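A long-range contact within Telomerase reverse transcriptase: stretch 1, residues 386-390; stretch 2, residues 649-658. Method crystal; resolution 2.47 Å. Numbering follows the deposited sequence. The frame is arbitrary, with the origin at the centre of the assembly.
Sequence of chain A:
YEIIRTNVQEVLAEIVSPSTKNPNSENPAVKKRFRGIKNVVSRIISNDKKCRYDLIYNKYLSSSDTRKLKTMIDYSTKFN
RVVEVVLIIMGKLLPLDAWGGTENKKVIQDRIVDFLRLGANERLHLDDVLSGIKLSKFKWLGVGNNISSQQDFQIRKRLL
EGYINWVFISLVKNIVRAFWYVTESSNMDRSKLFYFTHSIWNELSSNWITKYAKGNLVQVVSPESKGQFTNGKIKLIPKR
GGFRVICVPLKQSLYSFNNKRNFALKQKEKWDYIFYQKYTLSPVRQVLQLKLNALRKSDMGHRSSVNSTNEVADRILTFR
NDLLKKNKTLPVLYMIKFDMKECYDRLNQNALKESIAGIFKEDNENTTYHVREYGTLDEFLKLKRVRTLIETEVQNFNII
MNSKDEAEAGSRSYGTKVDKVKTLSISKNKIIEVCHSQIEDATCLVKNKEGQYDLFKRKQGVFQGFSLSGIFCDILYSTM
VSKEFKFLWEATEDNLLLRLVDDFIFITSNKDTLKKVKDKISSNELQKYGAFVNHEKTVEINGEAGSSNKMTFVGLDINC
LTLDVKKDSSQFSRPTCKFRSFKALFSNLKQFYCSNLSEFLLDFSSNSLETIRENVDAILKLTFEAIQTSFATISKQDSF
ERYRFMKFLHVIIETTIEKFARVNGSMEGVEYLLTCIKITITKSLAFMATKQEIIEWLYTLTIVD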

# COMPACT_ATOMS: atom_id res chain seq x y z
N VAL A 386 -12.87 -18.56 -1.91
CA VAL A 386 -11.89 -17.68 -2.57
C VAL A 386 -12.17 -17.44 -4.05
O VAL A 386 -13.05 -18.08 -4.63
CB VAL A 386 -10.47 -18.24 -2.35
CG1 VAL A 386 -10.13 -19.29 -3.40
CG2 VAL A 386 -9.44 -17.11 -2.32
N ARG A 387 -11.43 -16.50 -4.67
CA ARG A 387 -11.68 -15.99 -6.03
C ARG A 387 -13.01 -15.25 -6.15
O ARG A 387 -13.94 -15.68 -6.84
CB ARG A 387 -11.58 -17.11 -7.07
CG ARG A 387 -10.23 -17.80 -7.12
CD ARG A 387 -10.26 -18.89 -8.16
NE ARG A 387 -9.01 -19.64 -8.23
CZ ARG A 387 -8.81 -20.67 -9.05
NH1 ARG A 387 -9.77 -21.07 -9.87
NH2 ARG A 387 -7.64 -21.30 -9.06
N THR A 388 -13.08 -14.14 -5.42
CA THR A 388 -14.23 -13.25 -5.32
C THR A 388 -14.39 -12.28 -6.52
O THR A 388 -15.14 -11.30 -6.41
CB THR A 388 -14.12 -12.43 -4.03
OG1 THR A 388 -13.27 -11.30 -4.26
CG2 THR A 388 -13.54 -13.26 -2.91
N LEU A 389 -13.71 -12.49 -7.65
CA LEU A 389 -13.97 -11.74 -8.87
C LEU A 389 -14.53 -12.69 -9.92
O LEU A 389 -13.85 -13.64 -10.32
CB LEU A 389 -12.71 -11.05 -9.39
CG LEU A 389 -12.38 -9.69 -8.77
CD1 LEU A 389 -11.07 -9.16 -9.32
CD2 LEU A 389 -13.51 -8.70 -9.01
N ILE A 390 -15.75 -12.42 -10.38
CA ILE A 390 -16.51 -13.34 -11.22
C ILE A 390 -17.02 -12.62 -12.45
O ILE A 390 -16.98 -11.39 -12.55
CB ILE A 390 -17.69 -14.00 -10.47
CG1 ILE A 390 -18.53 -12.94 -9.75
CG2 ILE A 390 -17.19 -15.08 -9.52
CD1 ILE A 390 -19.83 -13.48 -9.16
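Stretch 2 (649-658) LHVIIETTIE

A short segment of chain can pack on a helix largely through one residue, using its side chain and its backbone together. The contact between residues 386-390 and 649-658 of telomerase reverse transcriptase is a compact example, in which the touching residues are at least 261 apart in sequence. Stretch 2 is helical throughout and belongs to a longer helix that extends beyond it at both ends. Its phi/psi values stay close to -64/-43, and the i to i-4 amide-to-carbonyl bonds run from Ile-653 N to Leu-649 O (2.8 Å) through to Glu-658 N to Glu-654 O (2.9 Å); the bond from Thr-656 N to Ile-652 O, at 3.3 Å, is weak. Stretch 1 is irregular at first. Arg-387 has positive phi and psi, 65/64, a left-handed conformation uncommon for a residue with a side chain, and Thr-388 follows at -79/14. The backbone then extends, with Leu-389 and Ile-390 in a strand.

The two backbones come closest, as judged by CA atoms, at Leu-389 and Glu-654, whose CA atoms are 6.5 Å apart. Stretch 1 runs obliquely and broadly against the helix direction, so that Arg-387 and Thr-388 meet Glu-654 while the carbonyl of Leu-389 faces back to His-650, one turn earlier. The contact is small: 291 Å² is buried, counting both sides.

Leu-389 is the centre of the contact. Its CA-to-CB bond points toward the helix, whereas that of the next residue, Ile-390, points away, the alternation expected of extended chain. With chi1 near -84° (m) and chi2 near 177° (t), Leu-389 places CD1 3.6 Å from CG2 of Ile-653 and 3.7 Å from CG1 of Ile-657. These two isoleucines are four residues apart, about one helical turn, so they lie on the same side of the helix and can receive one leucine methyl together. Both also direct their CA-to-CB bonds toward stretch 1.

The polar part of the contact is built around Glu-654. Its CA-to-CB bond points sideways, but the carboxylate end comes nearer to stretch 1, with chi1 at -105°, between the usual wells. Glu-654 OE2 accepts a hydrogen bond from Leu-389 N at 3.1 Å, with an N-H...O angle of 139°, so the bond is appreciably bent. The same oxygen is 3.4 Å from Thr-388 N, but the angle there is too poor for a hydrogen bond, and it lies 3.3 Å from CA of Arg-387. OE2 thus lies against the chain from Arg-387 to Leu-389, where the loop passes into the strand; the extended Arg-387 side chain leads away from the helix, and its guanidinium takes no part in the contact.

One turn earlier, His-650 reaches the carbonyl side of Leu-389. Its NE2 is 3.6 Å from Leu-389 O, which lies at the edge of the ring, near its plane. Leu-389 is therefore approached at its amide, carbonyl and side chain.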

# COMPACT_ATOMS: atom_id res chain seq x y z
N LEU A 649 -4.85 -11.10 -17.63
CA LEU A 649 -5.62 -9.96 -17.12
C LEU A 649 -6.38 -10.35 -15.86
O LEU A 649 -6.38 -9.60 -14.87
CB LEU A 649 -6.59 -9.45 -18.19
CG LEU A 649 -5.98 -8.79 -19.42
CD1 LEU A 649 -7.09 -8.40 -20.39
CD2 LEU A 649 -5.16 -7.57 -19.05
N HIS A 650 -7.01 -11.53 -15.85
CA HIS A 650 -7.77 -11.95 -14.68
C HIS A 650 -6.87 -12.10 -13.46
O HIS A 650 -7.25 -11.70 -12.36
CB HIS A 650 -8.51 -13.26 -14.97
CG HIS A 650 -9.41 -13.69 -13.86
ND1 HIS A 650 -8.96 -14.39 -12.76
CD2 HIS A 650 -10.74 -13.51 -13.67
CE1 HIS A 650 -9.97 -14.63 -11.94
NE2 HIS A 650 -11.06 -14.11 -12.47
N VAL A 651 -5.68 -12.67 -13.63
CA VAL A 651 -4.74 -12.75 -12.52
C VAL A 651 -4.32 -11.35 -12.06
O VAL A 651 -4.26 -11.07 -10.86
CB VAL A 651 -3.52 -13.60 -12.90
CG1 VAL A 651 -2.42 -13.45 -11.88
CG2 VAL A 651 -3.91 -15.08 -13.03
N ILE A 652 -4.05 -10.44 -13.01
CA ILE A 652 -3.62 -9.09 -12.65
C ILE A 652 -4.72 -8.34 -11.92
O ILE A 652 -4.46 -7.62 -10.94
CB ILE A 652 -3.16 -8.32 -13.91
CG1 ILE A 652 -1.76 -8.78 -14.35
CG2 ILE A 652 -3.18 -6.82 -13.67
CD1 ILE A 652 -0.71 -8.64 -13.27
N ILE A 653 -5.96 -8.46 -12.39
CA ILE A 653 -7.08 -7.76 -11.75
C ILE A 653 -7.38 -8.36 -10.38
O ILE A 653 -7.62 -7.63 -9.41
CB ILE A 653 -8.31 -7.78 -12.67
CG1 ILE A 653 -8.03 -6.99 -13.95
CG2 ILE A 653 -9.52 -7.21 -11.96
CD1 ILE A 653 -9.19 -6.95 -14.90
N GLU A 654 -7.39 -9.69 -10.29
CA GLU A 654 -7.67 -10.36 -9.02
C GLU A 654 -6.64 -9.99 -7.95
O GLU A 654 -7.00 -9.76 -6.79
CB GLU A 654 -7.71 -11.87 -9.21
CG GLU A 654 -9.10 -12.48 -9.21
CD GLU A 654 -9.62 -12.76 -7.80
OE1 GLU A 654 -8.92 -12.40 -6.83
OE2 GLU A 654 -10.72 -13.33 -7.68
N THR A 655 -5.36 -9.97 -8.31
CA THR A 655 -4.34 -9.65 -7.32
C THR A 655 -4.51 -8.23 -6.80
O THR A 655 -4.37 -7.98 -5.59
CB THR A 655 -2.94 -9.83 -7.92
OG1 THR A 655 -2.84 -11.14 -8.50
CG2 THR A 655 -1.89 -9.69 -6.84
N THR A 656 -4.82 -7.28 -7.68
CA THR A 656 -5.00 -5.90 -7.25
C THR A 656 -6.18 -5.77 -6.30
O THR A 656 -6.05 -5.18 -5.22
CB THR A 656 -5.19 -4.99 -8.47
OG1 THR A 656 -4.07 -5.13 -9.36
CG2 THR A 656 -5.34 -3.54 -8.05
N ILE A 657 -7.32 -6.36 -6.66
CA ILE A 657 -8.50 -6.25 -5.81
C ILE A 657 -8.26 -6.95 -4.48
O ILE A 657 -8.62 -6.43 -3.42
CB ILE A 657 -9.73 -6.81 -6.54
CG1 ILE A 657 -10.03 -5.99 -7.79
CG2 ILE A 657 -10.94 -6.78 -5.62
CD1 ILE A 657 -10.34 -4.53 -7.51
N GLU A 658 -7.61 -8.12 -4.52
CA GLU A 658 -7.36 -8.87 -3.29
C GLU A 658 -6.42 -8.11 -2.37
O GLU A 658 -6.69 -7.98 -1.16
CB GLU A 658 -6.77 -10.24 -3.65
CG GLU A 658 -7.08 -11.37 -2.67
CD GLU A 658 -6.05 -11.49 -1.55
OE1 GLU A 658 -6.26 -12.32 -0.64
OE2 GLU A 658 -5.05 -10.75 -1.58